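Local coordinates for protein peroxiredoxin PRX1, mitochondrial (Saccharomyces cerevisiae, PDB 5YKJ) that reduces peroxides in yeast mitochondria as a 1-Cys thiol peroxidase, probably being regenerated through the glutathione and thioredoxin systems, at residues D7-D12 and F106-V111; I20-Y25 and K64-S69; T100-A105 and E114-I119; L2-D7 and R140-Y145. One frame throughout, in Å; residues are numbered along the deposited sequence. Where two conformers were deposited one is given.

In the fold
From the N terminus, the loop 2-7 opens contact 4, which is closed only at edge strand 139-144 and so encloses the other three. Contact 1 starts at the shared residue D7 and nests inside it, bringing the next piece of that loop to the end of helix 103-107. Contact 2 nests within contact 1 and ties the short helix 22-26 to strand 63-69 of the central sheet; F22 touches both F11 and Y108, so the two contacts join. Contact 3 follows contact 2 in series but crosses contact 1, since 106-111 lies between its own segments. Together they bind the N-terminal loop, helix 22-26 and helix 103-107 onto one thioredoxin-like core.

Contact 1: D7-D12 and F106-V111; sequences DAPNFD and FLYDMV
F11 carries CG between its own backbone N and carbonyl carbon (chi1 57°), while L107 holds CG anti to its N (chi1 173°); from these starting points the two side chains converge, L107 CD2 lying 3.9 Å from F11 CB. The other leucine branch serves the proline: L107 CD1 is 3.8 Å from P9 CB, and the two side chains slide past each other in opposite directions. Y108 then reaches in to meet both P9 and F11. P9 CG sits over one face of its ring, a CH-pi contact 4.2 Å from the Y108 ring centroid. F11 meets the tyrosine rim to rim with the planes at 89°, and F11 CE2 comes within 3.7 Å of Y108 CE1. At the tip, Y108 OH donates to P9 O at 2.8 Å, slightly tilted from the carbonyl plane, and A8 CB packs 3.5 Å from Y108 OH. An alanine at Y108 would probably leave P9 O without this donor and open a gap beside P9 and F11. Further out, F11 stacks on F22, and Y108 meets F131 of strand 129-133 edge-to-face. Y108 is the first residue beyond helix 103-107, whose end is a Schellman motif: D109, with positive phi, is the C-prime residue, M110 N bonds to A105 O and D109 N to F106 O.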
# COMPACT_ATOMS: atom_id res chain seq x y z
N ASP A 7 1.86 11.27 -8.66
CA ASP A 7 1.28 10.22 -9.45
C ASP A 7 2.18 9.00 -9.34
O ASP A 7 3.31 9.10 -9.44
CB ASP A 7 1.22 10.58 -10.93
CG ASP A 7 0.25 11.71 -11.23
OD1 ASP A 7 -0.78 11.82 -10.59
OD2 ASP A 7 0.60 12.46 -12.13
N ALA A 8 1.57 7.85 -9.18
CA ALA A 8 2.29 6.62 -9.19
C ALA A 8 2.59 6.29 -10.66
O ALA A 8 1.76 6.11 -11.43
CB ALA A 8 1.44 5.51 -8.60
N PRO A 9 3.88 6.20 -10.99
CA PRO A 9 4.23 5.94 -12.38
C PRO A 9 3.77 4.59 -12.88
O PRO A 9 3.88 3.66 -12.21
CB PRO A 9 5.76 5.95 -12.40
CG PRO A 9 6.20 6.20 -11.05
CD PRO A 9 5.05 6.48 -10.17
N ASN A 10 3.27 4.56 -14.10
CA ASN A 10 2.88 3.34 -14.71
C ASN A 10 4.10 2.58 -15.25
O ASN A 10 5.09 3.14 -15.49
CB ASN A 10 1.91 3.60 -15.85
CG ASN A 10 1.13 2.36 -16.28
OD1 ASN A 10 1.27 1.33 -15.69
ND2 ASN A 10 0.35 2.49 -17.33
N PHE A 11 3.95 1.30 -15.42
CA PHE A 11 5.02 0.47 -15.90
C PHE A 11 4.48 -0.84 -16.44
O PHE A 11 3.45 -1.19 -16.14
CB PHE A 11 6.10 0.20 -14.80
CG PHE A 11 5.58 -0.44 -13.54
CD1 PHE A 11 5.52 -1.80 -13.42
CD2 PHE A 11 5.20 0.32 -12.46
CE1 PHE A 11 5.00 -2.41 -12.31
CE2 PHE A 11 4.72 -0.29 -11.34
CZ PHE A 11 4.64 -1.65 -11.25
N ASP A 12 5.31 -1.51 -17.21
CA ASP A 12 5.04 -2.83 -17.69
C ASP A 12 6.05 -3.74 -16.99
O ASP A 12 7.14 -3.38 -16.82
CB ASP A 12 5.23 -2.97 -19.20
CG ASP A 12 4.19 -2.22 -19.99
OD1 ASP A 12 3.04 -2.33 -19.79
OD2 ASP A 12 4.58 -1.48 -20.85
N PHE A 106 13.82 1.43 -9.12
CA PHE A 106 14.44 2.67 -9.52
C PHE A 106 13.38 3.71 -9.89
O PHE A 106 13.43 4.81 -9.47
CB PHE A 106 15.43 2.42 -10.67
CG PHE A 106 16.13 3.65 -11.20
CD1 PHE A 106 17.04 4.35 -10.46
CD2 PHE A 106 15.87 4.07 -12.47
CE1 PHE A 106 17.64 5.45 -10.99
CE2 PHE A 106 16.49 5.15 -12.98
CZ PHE A 106 17.37 5.85 -12.25
N LEU A 107 12.40 3.24 -10.65
CA LEU A 107 11.31 4.09 -11.07
C LEU A 107 10.52 4.64 -9.86
O LEU A 107 9.98 5.67 -9.91
CB LEU A 107 10.38 3.33 -12.01
CG LEU A 107 9.08 3.98 -12.43
CD1 LEU A 107 9.38 5.13 -13.37
CD2 LEU A 107 8.21 2.96 -13.12
N TYR A 108 10.53 3.85 -8.81
CA TYR A 108 9.83 4.22 -7.59
C TYR A 108 10.70 4.87 -6.51
O TYR A 108 10.31 4.98 -5.42
CB TYR A 108 8.94 3.06 -7.06
CG TYR A 108 7.58 3.04 -7.70
CD1 TYR A 108 7.43 2.60 -8.98
CD2 TYR A 108 6.47 3.50 -7.02
CE1 TYR A 108 6.20 2.62 -9.60
CE2 TYR A 108 5.25 3.53 -7.63
CZ TYR A 108 5.11 3.08 -8.91
OH TYR A 108 3.91 3.12 -9.47
N ASP A 109 11.89 5.26 -6.95
CA ASP A 109 12.86 5.99 -6.16
C ASP A 109 13.47 5.28 -4.95
O ASP A 109 14.00 5.91 -4.09
CB ASP A 109 12.28 7.34 -5.72
CG ASP A 109 12.17 8.35 -6.87
OD1 ASP A 109 12.91 8.31 -7.80
OD2 ASP A 109 11.34 9.22 -6.79
N MET A 110 13.39 3.97 -4.95
CA MET A 110 13.95 3.21 -3.87
C MET A 110 15.44 2.91 -3.99
O MET A 110 16.05 2.56 -3.03
CB MET A 110 13.18 1.94 -3.64
CG MET A 110 11.81 2.26 -3.18
SD MET A 110 10.80 0.75 -2.88
CE MET A 110 10.35 0.20 -4.56
N VAL A 111 15.99 3.07 -5.19
CA VAL A 111 17.41 2.89 -5.45
C VAL A 111 17.84 4.01 -6.42
O VAL A 111 17.03 4.54 -7.08
CB VAL A 111 17.80 1.54 -6.01
CG1 VAL A 111 17.57 0.46 -5.00
CG2 VAL A 111 17.05 1.23 -7.30

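Contact 2: I20-Y25 and K64-S69; sequences INFYDY and KLIGLS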
# COMPACT_ATOMS: atom_id res chain seq x y z
N ILE A 20 2.12 -7.72 -17.01
CA ILE A 20 1.11 -6.76 -16.68
C ILE A 20 1.52 -5.35 -17.04
O ILE A 20 2.63 -5.06 -17.26
CB ILE A 20 0.73 -6.78 -15.20
CG1 ILE A 20 1.79 -6.14 -14.34
CG2 ILE A 20 0.41 -8.17 -14.75
CD1 ILE A 20 1.32 -5.83 -12.93
N ASN A 21 0.52 -4.50 -17.08
CA ASN A 21 0.68 -3.08 -17.17
C ASN A 21 0.09 -2.69 -15.79
O ASN A 21 -0.94 -3.10 -15.48
CB ASN A 21 -0.10 -2.47 -18.29
CG ASN A 21 -0.09 -0.97 -18.22
OD1 ASN A 21 -0.95 -0.37 -17.69
ND2 ASN A 21 0.95 -0.41 -18.72
N PHE A 22 0.81 -1.91 -15.01
CA PHE A 22 0.37 -1.59 -13.68
C PHE A 22 -0.98 -0.92 -13.57
O PHE A 22 -1.76 -1.30 -12.80
CB PHE A 22 1.46 -0.71 -13.05
CG PHE A 22 1.28 -0.41 -11.56
CD1 PHE A 22 1.13 -1.41 -10.66
CD2 PHE A 22 1.32 0.86 -11.09
CE1 PHE A 22 0.96 -1.16 -9.35
CE2 PHE A 22 1.18 1.14 -9.74
CZ PHE A 22 1.02 0.11 -8.88
N TYR A 23 -1.20 0.10 -14.36
CA TYR A 23 -2.47 0.80 -14.34
C TYR A 23 -3.64 -0.13 -14.71
O TYR A 23 -4.66 -0.10 -14.12
CB TYR A 23 -2.46 2.05 -15.25
CG TYR A 23 -1.76 3.27 -14.71
CD1 TYR A 23 -0.91 3.20 -13.65
CD2 TYR A 23 -1.96 4.48 -15.28
CE1 TYR A 23 -0.26 4.30 -13.18
CE2 TYR A 23 -1.34 5.59 -14.84
CZ TYR A 23 -0.50 5.50 -13.76
OH TYR A 23 0.10 6.62 -13.31
N ASP A 24 -3.41 -0.95 -15.72
CA ASP A 24 -4.39 -1.91 -16.17
C ASP A 24 -4.68 -2.92 -15.08
O ASP A 24 -5.81 -3.29 -14.89
CB ASP A 24 -3.89 -2.65 -17.40
CG ASP A 24 -3.97 -1.83 -18.66
OD1 ASP A 24 -4.57 -0.79 -18.64
OD2 ASP A 24 -3.40 -2.23 -19.64
N TYR A 25 -3.65 -3.35 -14.37
CA TYR A 25 -3.88 -4.29 -13.31
C TYR A 25 -4.76 -3.68 -12.23
O TYR A 25 -5.65 -4.30 -11.73
CB TYR A 25 -2.54 -4.80 -12.67
CG TYR A 25 -2.73 -5.53 -11.34
CD1 TYR A 25 -3.20 -6.80 -11.30
CD2 TYR A 25 -2.41 -4.94 -10.14
CE1 TYR A 25 -3.39 -7.46 -10.13
CE2 TYR A 25 -2.58 -5.59 -8.96
CZ TYR A 25 -3.08 -6.85 -8.94
OH TYR A 25 -3.27 -7.51 -7.76
N LYS A 64 -6.40 -3.78 -4.50
CA LYS A 64 -5.61 -4.81 -5.11
C LYS A 64 -4.18 -4.71 -4.57
O LYS A 64 -3.63 -3.67 -4.48
CB LYS A 64 -5.56 -4.63 -6.60
CG LYS A 64 -6.86 -4.93 -7.27
CD LYS A 64 -6.79 -5.02 -8.77
CE LYS A 64 -8.18 -5.25 -9.28
NZ LYS A 64 -8.59 -4.38 -10.37
N LEU A 65 -3.64 -5.87 -4.22
CA LEU A 65 -2.30 -6.00 -3.71
C LEU A 65 -1.36 -6.35 -4.84
O LEU A 65 -1.71 -6.93 -5.80
CB LEU A 65 -2.24 -7.08 -2.62
CG LEU A 65 -3.12 -6.88 -1.41
CD1 LEU A 65 -3.26 -8.14 -0.61
CD2 LEU A 65 -2.48 -5.86 -0.52
N ILE A 66 -0.14 -5.89 -4.69
CA ILE A 66 0.93 -6.21 -5.61
C ILE A 66 2.29 -6.09 -4.91
O ILE A 66 2.58 -5.13 -4.32
CB ILE A 66 0.86 -5.43 -6.92
CG1 ILE A 66 1.89 -5.93 -7.87
CG2 ILE A 66 0.99 -3.95 -6.67
CD1 ILE A 66 1.55 -5.63 -9.31
N GLY A 67 3.04 -7.14 -5.03
CA GLY A 67 4.29 -7.20 -4.40
C GLY A 67 5.51 -6.92 -5.35
O GLY A 67 5.35 -7.10 -6.52
N LEU A 68 6.68 -6.35 -4.98
CA LEU A 68 7.79 -6.18 -5.81
C LEU A 68 8.92 -6.74 -4.99
O LEU A 68 9.09 -6.49 -3.88
CB LEU A 68 8.02 -4.68 -6.07
CG LEU A 68 9.24 -4.26 -6.87
CD1 LEU A 68 9.07 -2.85 -7.34
CD2 LEU A 68 10.47 -4.30 -5.99
N SER A 69 9.76 -7.49 -5.69
CA SER A 69 10.96 -8.06 -5.14
C SER A 69 12.03 -8.10 -6.25
O SER A 69 11.70 -8.41 -7.34
CB SER A 69 10.75 -9.43 -4.56
OG SER A 69 11.92 -9.88 -4.02
O HOH W 1 -8.24 -4.53 -13.59
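Y25 OH donates to L65 O at 2.6 Å, nearly in line with the carbonyl (C=O...O angle 156°), and this short bond pins the ring of helix 22-26 to strand 63-69. K64 runs past the ring in the opposite direction: its CD lies over one face, 4.3 Å from the Y25 ring centroid, and its NZ goes on to donate to Y25 O at 3.2 Å. Beside the ring, Y25 CE2 rests 4.0 Å from I66 CB. I66 is also met by two more side chains. I20 comes tip to tip with it, CD1 to I66 CD1 at 3.6 Å, and F22 presents its ring edge, CE1 to I66 CG2 at 3.9 Å. Y25 CG stands anti to the backbone N (chi1 166°), which starts the ring off toward the strand. A phenylalanine in place of Y25 would probably leave L65 O without its donor and the ring less firmly held. One shell out, N21 caps the start of the helix, its OD1 accepting from D24 N at 3.2 Å. K64 NZ has its strongest partner in L26 O and a weak one in S29 OG; a water that donates to D24 O accepts a weak bond from K64 NZ. The lysine charge thus lies among carbonyl oxygens at the C-terminal end of the helix, where it would probably be favoured by their partial negative charge.

Contact 3: T100-A105 and E114-I119; sequences TFRNVA and EGFKNI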
# COMPACT_ATOMS: atom_id res chain seq x y z
N THR A 100 14.14 -8.00 -11.76
CA THR A 100 15.42 -8.60 -11.77
C THR A 100 16.58 -7.60 -11.77
O THR A 100 17.55 -7.82 -11.16
CB THR A 100 15.53 -9.42 -13.06
OG1 THR A 100 14.38 -10.26 -13.23
CG2 THR A 100 16.78 -10.18 -13.08
N PHE A 101 16.41 -6.50 -12.50
CA PHE A 101 17.44 -5.47 -12.67
C PHE A 101 17.16 -4.13 -11.95
O PHE A 101 17.75 -3.15 -12.26
CB PHE A 101 17.81 -5.26 -14.16
CG PHE A 101 18.24 -6.54 -14.87
CD1 PHE A 101 19.48 -7.00 -14.76
CD2 PHE A 101 17.38 -7.25 -15.63
CE1 PHE A 101 19.91 -8.16 -15.40
CE2 PHE A 101 17.77 -8.41 -16.27
CZ PHE A 101 19.04 -8.85 -16.12
N ARG A 102 16.23 -4.17 -11.03
CA ARG A 102 15.85 -3.04 -10.21
C ARG A 102 15.23 -1.89 -10.98
O ARG A 102 15.18 -0.83 -10.47
CB ARG A 102 17.05 -2.45 -9.43
CG ARG A 102 17.99 -3.35 -8.74
CD ARG A 102 19.32 -2.63 -8.55
NE ARG A 102 20.28 -3.58 -8.11
CZ ARG A 102 21.13 -3.47 -7.12
NH1 ARG A 102 21.25 -2.37 -6.42
NH2 ARG A 102 21.86 -4.49 -6.88
N ASN A 103 14.77 -2.16 -12.18
CA ASN A 103 14.21 -1.09 -12.97
C ASN A 103 12.95 -0.43 -12.34
O ASN A 103 12.81 0.75 -12.37
CB ASN A 103 13.91 -1.58 -14.42
CG ASN A 103 15.11 -2.20 -15.11
OD1 ASN A 103 16.12 -1.67 -15.13
ND2 ASN A 103 14.94 -3.33 -15.64
N VAL A 104 12.05 -1.25 -11.84
CA VAL A 104 10.83 -0.75 -11.22
C VAL A 104 11.13 -0.07 -9.86
O VAL A 104 10.59 0.90 -9.54
CB VAL A 104 9.70 -1.81 -11.10
CG1 VAL A 104 8.43 -1.26 -10.44
CG2 VAL A 104 9.40 -2.41 -12.45
N ALA A 105 12.05 -0.66 -9.13
CA ALA A 105 12.46 -0.09 -7.86
C ALA A 105 13.04 1.30 -8.06
O ALA A 105 12.83 2.16 -7.32
CB ALA A 105 13.50 -0.98 -7.21
N GLU A 114 19.69 1.58 -11.83
CA GLU A 114 19.02 0.40 -12.34
C GLU A 114 19.99 -0.36 -13.22
O GLU A 114 21.02 0.15 -13.56
CB GLU A 114 17.78 0.76 -13.14
CG GLU A 114 18.11 1.68 -14.28
CD GLU A 114 16.94 2.05 -15.14
OE1 GLU A 114 17.15 2.96 -15.90
OE2 GLU A 114 15.92 1.46 -15.07
N GLY A 115 19.62 -1.56 -13.59
CA GLY A 115 20.43 -2.33 -14.49
C GLY A 115 21.28 -3.44 -14.00
O GLY A 115 22.04 -4.00 -14.75
N PHE A 116 21.13 -3.74 -12.72
CA PHE A 116 21.84 -4.85 -12.16
C PHE A 116 21.08 -5.62 -11.16
O PHE A 116 20.32 -5.11 -10.41
CB PHE A 116 23.19 -4.51 -11.60
CG PHE A 116 23.25 -3.23 -10.91
CD1 PHE A 116 23.22 -2.09 -11.65
CD2 PHE A 116 23.40 -3.16 -9.56
CE1 PHE A 116 23.29 -0.88 -11.06
CE2 PHE A 116 23.44 -1.94 -8.94
CZ PHE A 116 23.41 -0.81 -9.70
N LYS A 117 21.39 -6.89 -11.17
CA LYS A 117 20.69 -7.78 -10.34
C LYS A 117 21.13 -7.79 -8.94
O LYS A 117 22.07 -7.18 -8.54
CB LYS A 117 20.69 -9.18 -10.88
CG LYS A 117 21.84 -9.52 -11.68
CD LYS A 117 22.91 -9.84 -10.69
CE LYS A 117 23.56 -11.18 -11.03
NZ LYS A 117 23.28 -11.68 -12.40
N ASN A 118 20.39 -8.59 -8.23
CA ASN A 118 20.64 -8.74 -6.87
C ASN A 118 21.95 -9.46 -6.70
O ASN A 118 22.18 -10.58 -7.02
CB ASN A 118 19.61 -9.66 -6.23
CG ASN A 118 19.42 -9.38 -4.76
OD1 ASN A 118 20.41 -9.18 -4.03
ND2 ASN A 118 18.16 -9.31 -4.34
N ILE A 119 22.80 -8.65 -6.20
CA ILE A 119 24.04 -8.97 -5.68
C ILE A 119 23.64 -8.72 -4.21
O ILE A 119 22.98 -7.69 -3.80
CB ILE A 119 25.12 -7.92 -6.04
CG1 ILE A 119 25.63 -8.16 -7.44
CG2 ILE A 119 26.27 -7.92 -5.06
CD1 ILE A 119 25.71 -9.60 -7.79
O HOH W 2 18.14 -9.76 -9.18
O HOH W 3 12.91 2.19 -14.83
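R102 holds the N-cap position of helix 103-107, and the loop 114-119, which follows the helix, returns to it with F116 set against the arginine. F116 CE2 lies over the centre of the guanidinium, 3.3 Å from R102 CZ, a close approach although the two planes are turned 42° apart. R102, extended from CG to NE (chi3 -170°), grips the loop backbone: its NE donates to F116 O at 2.8 Å from above the carbonyl plane, and R102 NH2 to K117 O at 3.2 Å, the latter oxygen lying in the guanidinium plane. R102 NH1 is taken by S123 OG, so the group is fixed on several sides. In this AhpC/TSA-family domain the loop bridges helix 103-107 and strand 129-133, while the carboxylate of D99 accepts from V104 N and A105 N at the start of the helix. F101 O receives G115 N at 2.8 Å in the carbonyl plane, with a weak second bond from F116 N. At the backbone angles of G115 a CB would be jammed against the carbonyl O of E114. T100 O has K117 CA 3.2 Å away in a CA-H...O contact, and a water bonds to T100 O (2.8 Å) and to N118 N (2.7 Å).

Contact 4: L2-D7 and R140-Y145; sequences LRINSD and RLIFTY
I142 points its CB toward the N-terminal loop, and the side chain can be followed outward from there against R3 and I4. CG1 leaves CB anti to the carbonyl carbon (chi1 -54°) and comes 4.2 Å from I4 CG2. The chain then runs on extended (chi2 175°), which puts CD1 against the peptide joining R3 to I4: I142 CD1 is 4.0 Å from R3 C, and I4 N is at much the same distance. I4 answers from the loop. Its CG2 is the methyl that touches the strand backbone, 3.7 Å from R140 O and 3.7 Å from L141 CA, with CB behind it 4.0 Å from R140 O. What presents I4 in this way is a type II beta turn from R3 to S6, closed by S6 N donating to R3 O at 3.0 Å. The S6 side chain braces the same turn, for its OG accepts from R3 N at 3.1 Å in a nearly straight bond (165° at the hydrogen). Within the same turn, N5 and S6 make backbone hydrogen bonds with I139, so the turn is tied to the start of strand 139-144, an outermost strand of the central sheet. L141 points away from the turn, and both it and F143 pack on helix 153-169, while the R140 guanidinium forms salt bridges with D167 and D134. Between 2-7 and 140-145 themselves, then, the hold is one of van der Waals contact from two isoleucines, while hydrogen bonds within the turn and to I139 set the position of the loop on the sheet edge.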
# COMPACT_ATOMS: atom_id res chain seq x y z
N LEU A 2 9.36 10.97 -5.71
CA LEU A 2 7.99 10.65 -5.42
C LEU A 2 7.72 10.97 -3.94
O LEU A 2 8.48 10.68 -3.12
CB LEU A 2 7.67 9.15 -5.71
CG LEU A 2 7.76 8.65 -7.14
CD1 LEU A 2 7.48 7.17 -7.22
CD2 LEU A 2 6.81 9.40 -8.02
N ARG A 3 6.56 11.55 -3.69
CA ARG A 3 6.08 11.87 -2.38
C ARG A 3 4.57 11.65 -2.38
O ARG A 3 4.00 11.43 -3.37
CB ARG A 3 6.31 13.35 -2.00
CG ARG A 3 7.76 13.77 -1.89
CD ARG A 3 7.90 15.17 -1.31
NE ARG A 3 9.26 15.68 -1.33
CZ ARG A 3 9.74 16.42 -2.29
NH1 ARG A 3 9.00 16.75 -3.32
NH2 ARG A 3 10.98 16.82 -2.23
N ILE A 4 3.95 11.77 -1.22
CA ILE A 4 2.52 11.66 -1.16
C ILE A 4 1.99 12.75 -2.09
O ILE A 4 2.54 13.78 -2.20
CB ILE A 4 1.93 11.75 0.28
CG1 ILE A 4 2.35 13.03 1.03
CG2 ILE A 4 2.33 10.54 1.12
CD1 ILE A 4 1.56 13.31 2.30
N ASN A 5 0.93 12.41 -2.78
CA ASN A 5 0.25 13.21 -3.77
C ASN A 5 0.86 13.20 -5.16
O ASN A 5 0.33 13.77 -6.01
CB ASN A 5 -0.03 14.60 -3.28
CG ASN A 5 -0.87 14.59 -2.03
OD1 ASN A 5 -1.67 13.74 -1.81
ND2 ASN A 5 -0.64 15.53 -1.20
N SER A 6 1.98 12.51 -5.32
CA SER A 6 2.59 12.33 -6.61
C SER A 6 1.80 11.24 -7.35
O SER A 6 1.23 10.44 -6.76
CB SER A 6 4.04 11.84 -6.49
OG SER A 6 4.87 12.80 -5.95
N ASP A 7 1.86 11.27 -8.66
CA ASP A 7 1.28 10.22 -9.45
C ASP A 7 2.18 9.00 -9.34
O ASP A 7 3.31 9.10 -9.44
CB ASP A 7 1.22 10.58 -10.93
CG ASP A 7 0.25 11.71 -11.23
OD1 ASP A 7 -0.78 11.82 -10.59
OD2 ASP A 7 0.60 12.46 -12.13
N ARG A 140 -1.05 8.08 -2.04
CA ARG A 140 -1.70 8.69 -0.91
C ARG A 140 -0.97 8.62 0.44
O ARG A 140 -1.17 9.41 1.28
CB ARG A 140 -3.14 8.16 -0.77
CG ARG A 140 -3.98 8.32 -2.03
CD ARG A 140 -4.34 9.77 -2.29
NE ARG A 140 -5.14 10.31 -1.22
CZ ARG A 140 -6.45 10.19 -1.17
NH1 ARG A 140 -7.09 9.63 -2.16
NH2 ARG A 140 -7.11 10.66 -0.15
N LEU A 141 -0.16 7.60 0.55
CA LEU A 141 0.54 7.31 1.77
C LEU A 141 1.71 6.40 1.46
O LEU A 141 1.58 5.58 0.67
CB LEU A 141 -0.42 6.59 2.75
CG LEU A 141 -0.02 6.32 4.20
CD1 LEU A 141 -1.23 6.35 5.15
CD2 LEU A 141 0.62 4.95 4.34
N ILE A 142 2.83 6.63 2.15
CA ILE A 142 4.03 5.86 1.99
C ILE A 142 4.63 5.51 3.34
O ILE A 142 4.57 6.27 4.21
CB ILE A 142 5.09 6.67 1.19
CG1 ILE A 142 4.54 7.16 -0.13
CG2 ILE A 142 6.34 5.86 0.87
CD1 ILE A 142 5.50 8.05 -0.86
N PHE A 143 5.16 4.31 3.43
CA PHE A 143 5.90 3.97 4.59
C PHE A 143 7.03 3.00 4.28
O PHE A 143 6.88 2.15 3.46
CB PHE A 143 5.01 3.55 5.75
CG PHE A 143 4.29 2.28 5.58
CD1 PHE A 143 4.87 1.11 5.98
CD2 PHE A 143 3.02 2.25 5.08
CE1 PHE A 143 4.23 -0.06 5.86
CE2 PHE A 143 2.36 1.06 4.96
CZ PHE A 143 2.96 -0.09 5.37
N THR A 144 8.15 3.22 4.95
CA THR A 144 9.33 2.40 4.76
C THR A 144 9.94 1.86 6.04
O THR A 144 10.52 2.56 6.76
CB THR A 144 10.41 3.12 3.91
OG1 THR A 144 9.82 3.76 2.79
CG2 THR A 144 11.46 2.13 3.46
N TYR A 145 9.76 0.56 6.24
CA TYR A 145 10.32 -0.16 7.34
C TYR A 145 11.51 -0.97 6.78
O TYR A 145 11.47 -1.46 5.75
CB TYR A 145 9.33 -1.16 7.94
CG TYR A 145 8.12 -0.65 8.72
CD1 TYR A 145 7.65 0.63 8.58
CD2 TYR A 145 7.47 -1.48 9.57
CE1 TYR A 145 6.57 1.08 9.30
CE2 TYR A 145 6.39 -1.06 10.27
CZ TYR A 145 5.94 0.23 10.12
OH TYR A 145 4.84 0.67 10.78